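Local coordinates for protein thymidylate synthase 1 (Bacillus subtilis, PDB 1BKP) that catalyses the reductive methylation of dUMP to dTMP with 5,10-methylenetetrahydrofolate as methyl donor and reductant, working as a homodimer, at residues K60-K65 with I264-G269. Sequence-based numbering, arbitrary orientation.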
ATOM      1  N   LYS A  60      12.498   9.944  23.241  1.00 17.82           N
ATOM      2  CA  LYS A  60      13.893   9.538  23.016  1.00 19.70           C
ATOM      3  C   LYS A  60      14.357  10.359  21.819  1.00 19.62           C
ATOM      4  O   LYS A  60      13.537  10.931  21.111  1.00 19.77           O
ATOM      5  CB  LYS A  60      14.033   8.039  22.704  1.00 24.93           C
ATOM      6  CG  LYS A  60      13.627   7.632  21.303  1.00 21.58           C
ATOM      7  CD  LYS A  60      14.085   6.266  20.926  1.00 19.45           C
ATOM      8  CE  LYS A  60      13.640   5.919  19.430  1.00 24.10           C
ATOM      9  NZ  LYS A  60      13.937   4.475  18.994  1.00 19.68           N
ATOM     10  N   LYS A  61      15.668  10.522  21.630  1.00 19.26           N
ATOM     11  CA  LYS A  61      16.114  11.321  20.517  1.00 21.64           C
ATOM     12  C   LYS A  61      16.104  10.510  19.223  1.00 22.53           C
ATOM     13  O   LYS A  61      16.545   9.380  19.195  1.00 26.54           O
ATOM     14  CB  LYS A  61      17.552  11.763  20.733  1.00 26.07           C
ATOM     15  CG  LYS A  61      18.098  12.550  19.601  1.00 27.35           C
ATOM     16  CD  LYS A  61      19.608  12.779  19.886  1.00 41.08           C
ATOM     17  CE  LYS A  61      20.234  13.710  18.852  1.00 56.36           C
ATOM     18  NZ  LYS A  61      19.747  15.103  18.955  1.00 62.75           N
ATOM     19  N   VAL A  62      15.563  11.056  18.166  1.00 18.41           N
ATOM     20  CA  VAL A  62      15.582  10.314  16.894  1.00 17.72           C
ATOM     21  C   VAL A  62      16.823  10.806  16.157  1.00 17.56           C
ATOM     22  O   VAL A  62      17.113  12.021  16.174  1.00 20.72           O
ATOM     23  CB  VAL A  62      14.312  10.644  16.068  1.00 18.28           C
ATOM     24  CG1 VAL A  62      14.440  10.110  14.621  1.00 18.99           C
ATOM     25  CG2 VAL A  62      13.055   9.961  16.767  1.00 18.05           C
ATOM     26  N   ALA A  63      17.393   9.947  15.328  1.00 14.82           N
ATOM     27  CA  ALA A  63      18.646  10.333  14.636  1.00 14.67           C
ATOM     28  C   ALA A  63      18.246  11.127  13.401  1.00 15.16           C
ATOM     29  O   ALA A  63      18.391  10.647  12.319  1.00 14.89           O
ATOM     30  CB  ALA A  63      19.347   9.072  14.231  1.00 13.36           C
ATOM     31  N   TRP A  64      17.767  12.349  13.592  1.00 18.23           N
ATOM     32  CA  TRP A  64      17.255  13.130  12.508  1.00 21.02           C
ATOM     33  C   TRP A  64      18.173  13.435  11.359  1.00 19.52           C
ATOM     34  O   TRP A  64      17.737  13.436  10.259  1.00 20.94           O
ATOM     35  CB  TRP A  64      16.608  14.384  13.073  1.00 23.78           C
ATOM     36  CG  TRP A  64      17.611  15.413  13.579  1.00 25.50           C
ATOM     37  CD1 TRP A  64      18.165  15.496  14.859  1.00 25.78           C
ATOM     38  CD2 TRP A  64      18.112  16.521  12.836  1.00 26.47           C
ATOM     39  NE1 TRP A  64      18.981  16.619  14.931  1.00 26.68           N
ATOM     40  CE2 TRP A  64      18.955  17.264  13.709  1.00 27.29           C
ATOM     41  CE3 TRP A  64      17.940  16.975  11.497  1.00 26.33           C
ATOM     42  CZ2 TRP A  64      19.603  18.416  13.282  1.00 25.91           C
ATOM     43  CZ3 TRP A  64      18.578  18.126  11.079  1.00 25.99           C
ATOM     44  CH2 TRP A  64      19.406  18.835  11.978  1.00 26.25           C
ATOM     45  N   LYS A  65      19.430  13.769  11.613  1.00 18.66           N
ATOM     46  CA  LYS A  65      20.404  14.053  10.541  1.00 17.18           C
ATOM     47  C   LYS A  65      20.669  12.844   9.662  1.00 18.17           C
ATOM     48  O   LYS A  65      20.740  12.967   8.454  1.00 18.72           O
ATOM     49  CB  LYS A  65      21.704  14.531  11.150  1.00 19.70           C
ATOM     50  CG  LYS A  65      21.683  15.972  11.576  1.00 35.02           C
ATOM     51  CD  LYS A  65      23.146  16.498  11.629  1.00 50.89           C
ATOM     52  CE  LYS A  65      23.279  17.813  12.350  1.00 54.56           C
ATOM     53  NZ  LYS A  65      24.693  18.105  12.668  1.00 51.58           N
ATOM     54  N   ILE A 264      15.011  22.874  15.385  1.00 22.97           N
ATOM     55  CA  ILE A 264      15.190  23.885  16.378  1.00 24.67           C
ATOM     56  C   ILE A 264      14.385  23.609  17.587  1.00 24.97           C
ATOM     57  O   ILE A 264      13.186  23.380  17.532  1.00 25.81           O
ATOM     58  CB  ILE A 264      14.674  25.266  15.804  1.00 28.32           C
ATOM     59  CG1 ILE A 264      15.499  25.679  14.585  1.00 29.23           C
ATOM     60  CG2 ILE A 264      14.640  26.352  16.861  1.00 29.89           C
ATOM     61  CD1 ILE A 264      14.624  26.464  13.652  1.00 36.30           C
ATOM     62  N   ASN A 265      15.052  23.737  18.715  1.00 24.98           N
ATOM     63  CA  ASN A 265      14.427  23.540  20.023  1.00 23.18           C
ATOM     64  C   ASN A 265      13.988  22.063  20.204  1.00 19.62           C
ATOM     65  O   ASN A 265      12.963  21.774  20.833  1.00 21.81           O
ATOM     66  CB  ASN A 265      13.227  24.473  20.155  1.00 36.73           C
ATOM     67  CG  ASN A 265      12.612  24.433  21.523  1.00 69.97           C
ATOM     68  OD1 ASN A 265      13.296  24.577  22.539  1.00 77.09           O
ATOM     69  ND2 ASN A 265      11.311  24.179  21.566  1.00 82.85           N
ATOM     70  N   TYR A 266      14.847  21.149  19.780  1.00 18.00           N
ATOM     71  CA  TYR A 266      14.461  19.726  19.955  1.00 18.74           C
ATOM     72  C   TYR A 266      14.765  19.199  21.361  1.00 20.42           C
ATOM     73  O   TYR A 266      15.897  18.890  21.626  1.00 22.95           O
ATOM     74  CB  TYR A 266      15.186  18.893  18.922  1.00 17.52           C
ATOM     75  CG  TYR A 266      14.781  17.424  18.881  1.00 18.95           C
ATOM     76  CD1 TYR A 266      13.570  16.950  19.450  1.00 18.72           C
ATOM     77  CD2 TYR A 266      15.629  16.490  18.262  1.00 20.34           C
ATOM     78  CE1 TYR A 266      13.191  15.580  19.404  1.00 11.47           C
ATOM     79  CE2 TYR A 266      15.283  15.114  18.207  1.00 19.06           C
ATOM     80  CZ  TYR A 266      14.041  14.682  18.806  1.00 16.12           C
ATOM     81  OH  TYR A 266      13.735  13.344  18.803  1.00 16.87           O
ATOM     82  N   LYS A 267      13.787  19.155  22.270  1.00 19.40           N
ATOM     83  CA  LYS A 267      14.017  18.608  23.614  1.00 22.29           C
ATOM     84  C   LYS A 267      13.512  17.151  23.571  1.00 23.00           C
ATOM     85  O   LYS A 267      12.480  16.886  22.937  1.00 21.64           O
ATOM     86  CB  LYS A 267      13.182  19.338  24.669  1.00 27.54           C
ATOM     87  CG  LYS A 267      13.587  20.731  24.966  1.00 46.20           C
ATOM     88  CD  LYS A 267      12.599  21.270  26.006  1.00 66.81           C
ATOM     89  CE  LYS A 267      12.980  22.667  26.463  1.00 89.31           C
ATOM     90  NZ  LYS A 267      12.110  23.156  27.587  1.00100.00           N
ATOM     91  N   HIS A 268      14.185  16.236  24.243  1.00 21.18           N
ATOM     92  CA  HIS A 268      13.759  14.821  24.206  1.00 20.18           C
ATOM     93  C   HIS A 268      14.302  14.113  25.462  1.00 21.38           C
ATOM     94  O   HIS A 268      15.146  14.710  26.151  1.00 20.19           O
ATOM     95  CB  HIS A 268      14.390  14.198  22.995  1.00 19.81           C
ATOM     96  CG  HIS A 268      15.870  14.425  22.943  1.00 21.71           C
ATOM     97  ND1 HIS A 268      16.766  13.647  23.669  1.00 23.64           N
ATOM     98  CD2 HIS A 268      16.621  15.317  22.261  1.00 22.01           C
ATOM     99  CE1 HIS A 268      17.997  14.055  23.443  1.00 23.10           C
ATOM    100  NE2 HIS A 268      17.941  15.071  22.602  1.00 22.97           N
ATOM    101  N   GLY A 269      13.789  12.911  25.770  1.00 18.65           N
ATOM    102  CA  GLY A 269      14.269  12.166  26.960  1.00 17.16           C
ATOM    103  C   GLY A 269      15.650  11.539  26.705  1.00 16.19           C
ATOM    104  O   GLY A 269      16.276  11.666  25.625  1.00 15.25           O
TER
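K60 meets H268 and G269 where the loop leading into helix 64-75 of the thymidylate synthase fold runs roughly antiparallel to the loop after strand 261-264, at the surface of the subunit. The CB of K60 points away from 264-269, and its NZ is hydrogen-bonded to the backbone O of A185. K60 O lies 3.3 Å from Y266 OH. K61 sets its CB over the centre of the H268 imidazole, a CH-pi contact of 3.6 Å from CB to the ring centroid, 12° off the ring normal. K61 CG, anti to the backbone N (chi1 178°), stands 3.9 Å from H268 NE2 and 4.1 Å from Y266 CE2. The imidazole is held by its own ND1, which donates to G269 O at 2.8 Å, nearly in the ring plane; its CD2 sits over the centre of the Y266 ring. An alanine in place of H268 would probably leave K61 CB without its aromatic face and G269 O without this donor. V62 packs its side chain on I56 and P189, and its backbone N-H ties the loops together by donating to Y266 OH, with V62 N 3.0 Å from Y266 OH and an angle of 156° at the hydrogen; the same hydroxyl is also hydrogen-bonded to L57 O. Beyond it W64 and Y266 make a looser apolar contact, W64 CD1 lying 4.4 Å from Y266 CD2.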